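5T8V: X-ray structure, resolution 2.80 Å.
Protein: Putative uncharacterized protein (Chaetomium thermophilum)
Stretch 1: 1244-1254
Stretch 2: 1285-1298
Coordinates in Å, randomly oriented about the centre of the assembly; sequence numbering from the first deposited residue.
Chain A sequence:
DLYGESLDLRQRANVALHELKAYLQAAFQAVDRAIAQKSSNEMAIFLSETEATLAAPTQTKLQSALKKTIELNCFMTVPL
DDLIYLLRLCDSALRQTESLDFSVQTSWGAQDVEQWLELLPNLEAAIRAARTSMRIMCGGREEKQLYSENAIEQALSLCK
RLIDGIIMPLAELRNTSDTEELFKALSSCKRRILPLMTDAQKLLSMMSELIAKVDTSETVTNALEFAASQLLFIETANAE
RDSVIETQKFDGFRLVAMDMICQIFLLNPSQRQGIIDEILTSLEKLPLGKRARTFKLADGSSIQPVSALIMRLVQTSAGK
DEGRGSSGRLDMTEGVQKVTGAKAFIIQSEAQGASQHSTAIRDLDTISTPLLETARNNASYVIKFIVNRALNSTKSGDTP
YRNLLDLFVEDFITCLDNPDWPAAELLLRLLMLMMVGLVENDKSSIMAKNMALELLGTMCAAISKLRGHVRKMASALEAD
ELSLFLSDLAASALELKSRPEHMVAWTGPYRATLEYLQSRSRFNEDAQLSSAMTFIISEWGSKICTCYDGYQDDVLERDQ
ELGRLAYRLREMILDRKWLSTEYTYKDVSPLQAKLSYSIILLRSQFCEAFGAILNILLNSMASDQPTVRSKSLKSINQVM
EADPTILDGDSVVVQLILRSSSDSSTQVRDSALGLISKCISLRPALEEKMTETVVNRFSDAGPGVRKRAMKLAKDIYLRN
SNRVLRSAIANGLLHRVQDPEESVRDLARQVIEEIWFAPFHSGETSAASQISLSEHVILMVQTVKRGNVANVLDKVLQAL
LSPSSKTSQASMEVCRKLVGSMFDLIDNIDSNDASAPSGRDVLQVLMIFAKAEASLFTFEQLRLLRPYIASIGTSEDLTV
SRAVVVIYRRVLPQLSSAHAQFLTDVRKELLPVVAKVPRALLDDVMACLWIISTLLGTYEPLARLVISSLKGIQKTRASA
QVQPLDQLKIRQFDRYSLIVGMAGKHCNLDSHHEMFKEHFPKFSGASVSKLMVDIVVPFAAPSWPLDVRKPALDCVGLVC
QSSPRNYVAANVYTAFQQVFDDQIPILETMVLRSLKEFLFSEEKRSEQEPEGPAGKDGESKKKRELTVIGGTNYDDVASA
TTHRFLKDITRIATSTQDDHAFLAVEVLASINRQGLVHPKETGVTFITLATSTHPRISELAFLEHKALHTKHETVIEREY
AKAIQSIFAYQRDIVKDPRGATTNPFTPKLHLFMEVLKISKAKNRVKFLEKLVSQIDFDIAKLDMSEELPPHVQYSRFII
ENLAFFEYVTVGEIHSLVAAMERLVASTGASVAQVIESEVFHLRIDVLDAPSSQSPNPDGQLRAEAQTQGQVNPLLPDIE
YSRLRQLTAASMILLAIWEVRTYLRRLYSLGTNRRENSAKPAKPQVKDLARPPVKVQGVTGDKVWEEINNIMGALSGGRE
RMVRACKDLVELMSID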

ATOM      1  N   ASN A1244      36.494  16.564 -13.591  1.00108.63           N
ATOM      2  CA  ASN A1244      36.750  15.759 -14.779  1.00106.39           C
ATOM      3  C   ASN A1244      35.468  15.489 -15.552  1.00104.81           C
ATOM      4  O   ASN A1244      35.491  15.392 -16.784  1.00102.17           O
ATOM      5  N   ARG A1245      34.341  15.365 -14.849  1.00 92.45           N
ATOM      6  CA  ARG A1245      33.052  15.256 -15.522  1.00 92.69           C
ATOM      7  C   ARG A1245      32.657  16.587 -16.152  1.00 94.40           C
ATOM      8  O   ARG A1245      32.246  16.636 -17.317  1.00 92.70           O
ATOM      9  N   VAL A1246      32.793  17.683 -15.397  1.00 79.10           N
ATOM     10  CA  VAL A1246      32.479  19.012 -15.923  1.00 80.74           C
ATOM     11  C   VAL A1246      33.098  19.190 -17.303  1.00 75.64           C
ATOM     12  O   VAL A1246      32.404  19.464 -18.290  1.00 75.03           O
ATOM     13  N   LYS A1247      34.421  19.032 -17.390  1.00102.09           N
ATOM     14  CA  LYS A1247      35.106  19.282 -18.652  1.00102.27           C
ATOM     15  C   LYS A1247      34.496  18.463 -19.780  1.00 96.96           C
ATOM     16  O   LYS A1247      34.346  18.959 -20.903  1.00 97.70           O
ATOM     17  N   PHE A1248      34.126  17.211 -19.501  1.00 66.21           N
ATOM     18  CA  PHE A1248      33.477  16.397 -20.522  1.00 61.85           C
ATOM     19  C   PHE A1248      32.293  17.145 -21.118  1.00 57.40           C
ATOM     20  O   PHE A1248      32.216  17.353 -22.335  1.00 55.38           O
ATOM     21  N   LEU A1249      31.365  17.577 -20.261  1.00 51.80           N
ATOM     22  CA  LEU A1249      30.266  18.419 -20.721  1.00 48.91           C
ATOM     23  C   LEU A1249      30.794  19.578 -21.555  1.00 47.06           C
ATOM     24  O   LEU A1249      30.353  19.797 -22.690  1.00 46.79           O
ATOM     25  N   GLU A1250      31.761  20.321 -21.015  1.00 67.00           N
ATOM     26  CA  GLU A1250      32.329  21.430 -21.770  1.00 65.32           C
ATOM     27  C   GLU A1250      32.845  20.954 -23.121  1.00 63.59           C
ATOM     28  O   GLU A1250      32.577  21.584 -24.152  1.00 64.39           O
ATOM     29  N   LYS A1251      33.559  19.825 -23.144  1.00 64.48           N
ATOM     30  CA  LYS A1251      34.056  19.306 -24.413  1.00 64.60           C
ATOM     31  C   LYS A1251      32.908  19.065 -25.385  1.00 63.08           C
ATOM     32  O   LYS A1251      33.009  19.407 -26.571  1.00 62.95           O
ATOM     33  N   LEU A1252      31.800  18.494 -24.901  1.00 49.62           N
ATOM     34  CA  LEU A1252      30.615  18.365 -25.742  1.00 48.12           C
ATOM     35  C   LEU A1252      30.274  19.700 -26.385  1.00 47.55           C
ATOM     36  O   LEU A1252      30.148  19.802 -27.610  1.00 46.99           O
ATOM     37  N   VAL A1253      30.145  20.747 -25.565  1.00 45.86           N
ATOM     38  CA  VAL A1253      29.858  22.075 -26.098  1.00 46.25           C
ATOM     39  C   VAL A1253      30.909  22.467 -27.126  1.00 46.68           C
ATOM     40  O   VAL A1253      30.586  22.993 -28.198  1.00 47.22           O
ATOM     41  N   SER A1254      32.183  22.205 -26.824  1.00 54.77           N
ATOM     42  CA  SER A1254      33.249  22.586 -27.743  1.00 56.27           C
ATOM     43  C   SER A1254      33.152  21.819 -29.053  1.00 56.37           C
ATOM     44  O   SER A1254      33.591  22.316 -30.096  1.00 56.70           O
ATOM     45  N   PHE A1285      18.714  16.418 -21.562  1.00 64.28           N
ATOM     46  CA  PHE A1285      18.428  15.482 -20.481  1.00 65.17           C
ATOM     47  C   PHE A1285      19.694  14.704 -20.165  1.00 65.21           C
ATOM     48  O   PHE A1285      20.326  14.159 -21.073  1.00 64.39           O
ATOM     49  N   PHE A1286      20.066  14.651 -18.885  1.00 65.30           N
ATOM     50  CA  PHE A1286      21.309  13.985 -18.510  1.00 66.16           C
ATOM     51  C   PHE A1286      21.329  13.503 -17.063  1.00 71.30           C
ATOM     52  O   PHE A1286      22.216  12.733 -16.681  1.00 72.50           O
ATOM     53  N   GLU A1287      20.373  13.942 -16.246  1.00 92.69           N
ATOM     54  CA  GLU A1287      20.379  13.643 -14.816  1.00 96.24           C
ATOM     55  C   GLU A1287      21.677  14.137 -14.172  1.00 95.30           C
ATOM     56  O   GLU A1287      22.471  13.369 -13.625  1.00 96.19           O
ATOM     57  N   TYR A1288      21.881  15.449 -14.256  1.00 62.74           N
ATOM     58  CA  TYR A1288      23.050  16.067 -13.646  1.00 62.86           C
ATOM     59  C   TYR A1288      23.000  15.892 -12.132  1.00 65.11           C
ATOM     60  O   TYR A1288      21.928  15.884 -11.520  1.00 65.69           O
ATOM     61  N   VAL A1289      24.179  15.754 -11.524  1.00 99.87           N
ATOM     62  CA  VAL A1289      24.288  15.451 -10.100  1.00104.12           C
ATOM     63  C   VAL A1289      24.778  16.638  -9.284  1.00105.52           C
ATOM     64  O   VAL A1289      24.857  16.536  -8.052  1.00108.19           O
ATOM     65  N   THR A1290      25.098  17.763  -9.922  1.00 96.87           N
ATOM     66  CA  THR A1290      25.441  18.983  -9.204  1.00 96.74           C
ATOM     67  C   THR A1290      24.936  20.176 -10.000  1.00 95.84           C
ATOM     68  O   THR A1290      24.787  20.105 -11.223  1.00 94.11           O
ATOM     69  N   VAL A1291      24.667  21.276  -9.294  1.00 91.19           N
ATOM     70  CA  VAL A1291      24.319  22.516  -9.979  1.00 91.42           C
ATOM     71  C   VAL A1291      25.555  23.202 -10.547  1.00 88.94           C
ATOM     72  O   VAL A1291      25.426  24.072 -11.416  1.00 86.88           O
ATOM     73  N   GLY A1292      26.750  22.839 -10.077  1.00 79.76           N
ATOM     74  CA  GLY A1292      27.962  23.404 -10.647  1.00 76.04           C
ATOM     75  C   GLY A1292      28.265  22.849 -12.026  1.00 70.53           C
ATOM     76  O   GLY A1292      28.738  23.574 -12.906  1.00 67.51           O
ATOM     77  N   GLU A1293      28.000  21.557 -12.233  1.00 86.38           N
ATOM     78  CA  GLU A1293      28.181  20.961 -13.553  1.00 83.08           C
ATOM     79  C   GLU A1293      27.277  21.630 -14.580  1.00 82.81           C
ATOM     80  O   GLU A1293      27.739  22.083 -15.631  1.00 80.91           O
ATOM     81  N   ILE A1294      25.977  21.694 -14.290  1.00 72.48           N
ATOM     82  CA  ILE A1294      25.035  22.292 -15.232  1.00 71.49           C
ATOM     83  C   ILE A1294      25.262  23.793 -15.352  1.00 70.02           C
ATOM     84  O   ILE A1294      25.051  24.373 -16.424  1.00 68.89           O
ATOM     85  N   HIS A1295      25.689  24.451 -14.272  1.00 82.59           N
ATOM     86  CA  HIS A1295      25.957  25.885 -14.345  1.00 82.54           C
ATOM     87  C   HIS A1295      27.144  26.168 -15.254  1.00 78.59           C
ATOM     88  O   HIS A1295      27.096  27.076 -16.091  1.00 77.56           O
ATOM     89  N   SER A1296      28.225  25.400 -15.104  1.00 71.68           N
ATOM     90  CA  SER A1296      29.361  25.544 -16.006  1.00 68.70           C
ATOM     91  C   SER A1296      28.992  25.137 -17.425  1.00 65.77           C
ATOM     92  O   SER A1296      29.549  25.677 -18.390  1.00 64.48           O
ATOM     93  N   LEU A1297      28.056  24.198 -17.571  1.00 56.36           N
ATOM     94  CA  LEU A1297      27.612  23.782 -18.897  1.00 54.10           C
ATOM     95  C   LEU A1297      26.889  24.917 -19.609  1.00 53.20           C
ATOM     96  O   LEU A1297      27.263  25.306 -20.721  1.00 51.74           O
ATOM     97  N   VAL A1298      25.846  25.467 -18.980  1.00 57.31           N
ATOM     98  CA  VAL A1298      25.121  26.577 -19.587  1.00 57.49           C
ATOM     99  C   VAL A1298      26.029  27.788 -19.731  1.00 56.95           C
ATOM    100  O   VAL A1298      25.823  28.629 -20.614  1.00 56.25           O
TER

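Leu1249 anchors the apolar centre. Its CA-to-CB bond points toward the second stretch, and with chi1 m and chi2 t its methyls reach two aromatic neighbours: Leu1249 CD1 lies 3.8 Å from Tyr1288 CE1, approaching the ring at its edge, and Leu1249 CD2 lies 4.1 Å from Phe1286 CE2. Leu1249 CB also sits 4.1 Å from Leu1297 CD1, so this one residue touches both the loop and the helix of stretch 2.

One turn further along, Val1253 (chi1 t) and Leu1252 (m, t) extend the apolar patch. Val1253 CG2 comes within 3.4 Å of Leu1297 CD1, a tight contact; the CA-to-CB bond of Leu1297 runs sideways, but its t, p rotamer brings the end nearer. Leu1252 CD1 meets Phe1286 CE2 at 4.1 Å.

The two helices run 24° from parallel, with axes 9.2 Å apart at closest approach. Val1246 and Glu1293 have CA atoms only 5.3 Å apart, and Val1246 CG2 packs 3.6 Å from the aliphatic Glu1293 CG. Val1246 CG1 lies 4.0 Å from Ser1296 CB, which Glu1250 OE2 approaches to 4.2 Å. The Ser1296 hydroxyl is turned to its own helix, with OG donating to Gly1292 O at 3.0 Å.

At the polar edge, the CA-to-CB bond of Arg1245 points toward stretch 2, and chi1 to chi3 are all t. This extended chain carries Arg1245 NE to 2.8 Å from Glu1293 OE1, forming a salt bridge; Glu1293 (m, t) starts sideways and ends nearer. Val1289 CG1 covers one guanidinium face, 4.1 Å from Arg1245 CZ, while Glu1287 O lies near the guanidinium plane, 3.6 Å from Arg1245 NH2. Beside this edge, Thr1290 OG1 caps the second helix by accepting from Glu1293 N at 3.1 Å, with an N-H...acceptor angle of 154°.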

ATOM      1  CB  ASN A1244      37.421  14.444 -14.388  1.00107.41           C
ATOM      2  CG  ASN A1244      38.158  13.805 -15.544  1.00107.56           C
ATOM      3  OD1 ASN A1244      37.681  12.843 -16.147  1.00107.35           O
ATOM      4  ND2 ASN A1244      39.325  14.348 -15.868  1.00107.92           N
ATOM      5  CB  ARG A1245      31.992  14.778 -14.527  1.00 93.00           C
ATOM      6  CG  ARG A1245      30.562  14.870 -15.024  1.00 92.12           C
ATOM      7  CD  ARG A1245      29.650  13.943 -14.230  1.00 93.47           C
ATOM      8  NE  ARG A1245      28.239  14.292 -14.374  1.00 93.67           N
ATOM      9  CZ  ARG A1245      27.230  13.524 -13.973  1.00 94.63           C
ATOM     10  NH1 ARG A1245      27.464  12.348 -13.407  1.00 95.35           N
ATOM     11  NH2 ARG A1245      25.980  13.930 -14.148  1.00 94.82           N
ATOM     12  CB  VAL A1246      32.966  20.107 -14.956  1.00 87.50           C
ATOM     13  CG1 VAL A1246      32.869  21.493 -15.602  1.00 88.39           C
ATOM     14  CG2 VAL A1246      32.163  20.075 -13.670  1.00 90.89           C
ATOM     15  CB  LYS A1247      36.600  18.980 -18.515  1.00104.99           C
ATOM     16  CG  LYS A1247      37.430  19.383 -19.732  1.00106.48           C
ATOM     17  CD  LYS A1247      37.331  20.881 -20.016  1.00106.61           C
ATOM     18  CE  LYS A1247      38.211  21.293 -21.182  1.00105.90           C
ATOM     19  NZ  LYS A1247      37.782  20.659 -22.461  1.00104.56           N
ATOM     20  CB  PHE A1248      33.035  15.055 -19.936  1.00 62.40           C
ATOM     21  CG  PHE A1248      32.202  14.233 -20.877  1.00 60.33           C
ATOM     22  CD1 PHE A1248      32.780  13.611 -21.970  1.00 58.43           C
ATOM     23  CD2 PHE A1248      30.841  14.085 -20.668  1.00 59.53           C
ATOM     24  CE1 PHE A1248      32.016  12.857 -22.839  1.00 56.11           C
ATOM     25  CE2 PHE A1248      30.071  13.331 -21.532  1.00 57.08           C
ATOM     26  CZ  PHE A1248      30.659  12.716 -22.620  1.00 55.36           C
ATOM     27  CB  LEU A1249      29.464  18.936 -19.525  1.00 49.36           C
ATOM     28  CG  LEU A1249      28.752  17.885 -18.670  1.00 49.68           C
ATOM     29  CD1 LEU A1249      28.077  18.547 -17.479  1.00 51.21           C
ATOM     30  CD2 LEU A1249      27.737  17.105 -19.496  1.00 48.51           C
ATOM     31  CB  GLU A1250      33.441  22.098 -20.963  1.00 65.79           C
ATOM     32  CG  GLU A1250      32.935  22.824 -19.728  1.00 67.01           C
ATOM     33  CD  GLU A1250      34.032  23.568 -18.995  1.00 69.12           C
ATOM     34  OE1 GLU A1250      35.219  23.240 -19.203  1.00 69.30           O
ATOM     35  OE2 GLU A1250      33.705  24.486 -18.213  1.00 70.53           O
ATOM     36  CB  LYS A1251      34.856  18.022 -24.184  1.00 65.51           C
ATOM     37  CG  LYS A1251      35.465  17.417 -25.453  1.00 67.34           C
ATOM     38  CD  LYS A1251      36.215  18.444 -26.307  1.00 69.52           C
ATOM     39  CE  LYS A1251      37.337  19.141 -25.540  1.00 72.40           C
ATOM     40  NZ  LYS A1251      38.434  18.206 -25.152  1.00 73.81           N
ATOM     41  CB  LEU A1252      29.432  17.849 -24.921  1.00 48.08           C
ATOM     42  CG  LEU A1252      29.334  16.342 -24.703  1.00 47.77           C
ATOM     43  CD1 LEU A1252      28.364  16.036 -23.573  1.00 48.48           C
ATOM     44  CD2 LEU A1252      28.888  15.664 -25.985  1.00 47.26           C
ATOM     45  CB  VAL A1253      29.773  23.103 -24.952  1.00 46.67           C
ATOM     46  CG1 VAL A1253      29.507  24.501 -25.498  1.00 47.05           C
ATOM     47  CG2 VAL A1253      28.688  22.706 -23.960  1.00 46.74           C
ATOM     48  CB  SER A1254      34.612  22.360 -27.088  1.00 57.61           C
ATOM     49  OG  SER A1254      34.773  23.203 -25.959  1.00 58.79           O
ATOM     50  CB  PHE A1285      17.300  14.525 -20.875  1.00 64.56           C
ATOM     51  CG  PHE A1285      16.387  15.072 -21.940  1.00 63.09           C
ATOM     52  CD1 PHE A1285      15.275  15.829 -21.601  1.00 63.66           C
ATOM     53  CD2 PHE A1285      16.645  14.836 -23.280  1.00 60.67           C
ATOM     54  CE1 PHE A1285      14.438  16.335 -22.581  1.00 62.18           C
ATOM     55  CE2 PHE A1285      15.812  15.338 -24.263  1.00 59.34           C
ATOM     56  CZ  PHE A1285      14.708  16.088 -23.913  1.00 59.94           C
ATOM     57  CB  PHE A1286      22.498  14.933 -18.730  1.00 63.98           C
ATOM     58  CG  PHE A1286      23.392  14.559 -19.889  1.00 60.94           C
ATOM     59  CD1 PHE A1286      23.659  13.235 -20.198  1.00 60.06           C
ATOM     60  CD2 PHE A1286      23.978  15.549 -20.661  1.00 59.48           C
ATOM     61  CE1 PHE A1286      24.483  12.907 -21.261  1.00 58.24           C
ATOM     62  CE2 PHE A1286      24.804  15.227 -21.722  1.00 57.79           C
ATOM     63  CZ  PHE A1286      25.056  13.904 -22.021  1.00 57.07           C
ATOM     64  CB  GLU A1287      20.175  12.143 -14.563  1.00 98.63           C
ATOM     65  CG  GLU A1287      18.726  11.681 -14.611  1.00101.63           C
ATOM     66  CD  GLU A1287      17.899  12.229 -13.463  1.00106.00           C
ATOM     67  OE1 GLU A1287      17.586  13.439 -13.472  1.00105.93           O
ATOM     68  OE2 GLU A1287      17.567  11.450 -12.545  1.00108.61           O
ATOM     69  CB  TYR A1288      23.117  17.551 -14.012  1.00 62.87           C
ATOM     70  CG  TYR A1288      23.108  17.812 -15.503  1.00 59.83           C
ATOM     71  CD1 TYR A1288      24.291  17.852 -16.228  1.00 57.88           C
ATOM     72  CD2 TYR A1288      21.915  18.017 -16.184  1.00 59.32           C
ATOM     73  CE1 TYR A1288      24.287  18.089 -17.590  1.00 56.42           C
ATOM     74  CE2 TYR A1288      21.900  18.255 -17.545  1.00 57.55           C
ATOM     75  CZ  TYR A1288      23.088  18.291 -18.243  1.00 57.55           C
ATOM     76  OH  TYR A1288      23.078  18.527 -19.600  1.00 58.80           O
ATOM     77  CB  VAL A1289      25.187  14.220  -9.862  1.00105.20           C
ATOM     78  CG1 VAL A1289      26.664  14.552 -10.077  1.00103.64           C
ATOM     79  CG2 VAL A1289      24.943  13.623  -8.474  1.00109.16           C
ATOM     80  CB  THR A1290      26.953  19.128  -8.973  1.00 96.02           C
ATOM     81  OG1 THR A1290      27.633  19.161 -10.233  1.00 92.81           O
ATOM     82  CG2 THR A1290      27.493  17.980  -8.135  1.00 97.10           C
ATOM     83  CB  VAL A1291      23.564  23.487  -9.055  1.00 93.50           C
ATOM     84  CG1 VAL A1291      22.276  22.851  -8.551  1.00 95.31           C
ATOM     85  CG2 VAL A1291      24.440  23.924  -7.895  1.00 95.70           C
ATOM     86  CB  GLU A1293      27.899  19.459 -13.497  1.00 83.00           C
ATOM     87  CG  GLU A1293      29.009  18.630 -12.873  1.00 83.14           C
ATOM     88  CD  GLU A1293      28.658  17.159 -12.796  1.00 83.36           C
ATOM     89  OE1 GLU A1293      27.611  16.769 -13.354  1.00 82.63           O
ATOM     90  OE2 GLU A1293      29.430  16.393 -12.179  1.00 84.22           O
ATOM     91  CB  ILE A1294      23.584  21.975 -14.819  1.00 74.67           C
ATOM     92  CG1 ILE A1294      22.598  22.658 -15.770  1.00 75.25           C
ATOM     93  CG2 ILE A1294      23.322  22.412 -13.387  1.00 77.62           C
ATOM     94  CD1 ILE A1294      21.160  22.226 -15.576  1.00 77.49           C
ATOM     95  CB  HIS A1295      26.201  26.450 -12.945  1.00 86.47           C
ATOM     96  CG  HIS A1295      26.466  27.924 -12.929  1.00 89.51           C
ATOM     97  ND1 HIS A1295      25.548  28.849 -13.375  1.00 89.11           N
ATOM     98  CD2 HIS A1295      27.547  28.632 -12.522  1.00 90.10           C
ATOM     99  CE1 HIS A1295      26.050  30.065 -13.243  1.00 89.76           C
ATOM    100  NE2 HIS A1295      27.262  29.960 -12.728  1.00 89.96           N
ATOM    101  CB  SER A1296      30.540  24.711 -15.503  1.00 68.59           C
ATOM    102  OG  SER A1296      30.922  25.109 -14.197  1.00 70.83           O
ATOM    103  CB  LEU A1297      26.709  22.551 -18.778  1.00 53.56           C
ATOM    104  CG  LEU A1297      25.998  22.096 -20.057  1.00 51.80           C
ATOM    105  CD1 LEU A1297      26.998  21.802 -21.163  1.00 50.16           C
ATOM    106  CD2 LEU A1297      25.134  20.875 -19.776  1.00 51.82           C
ATOM    107  CB  VAL A1298      23.855  26.915 -18.770  1.00 59.97           C
ATOM    108  CG1 VAL A1298      22.951  25.692 -18.655  1.00 60.16           C
ATOM    109  CG2 VAL A1298      24.221  27.449 -17.392  1.00 62.13           C
TER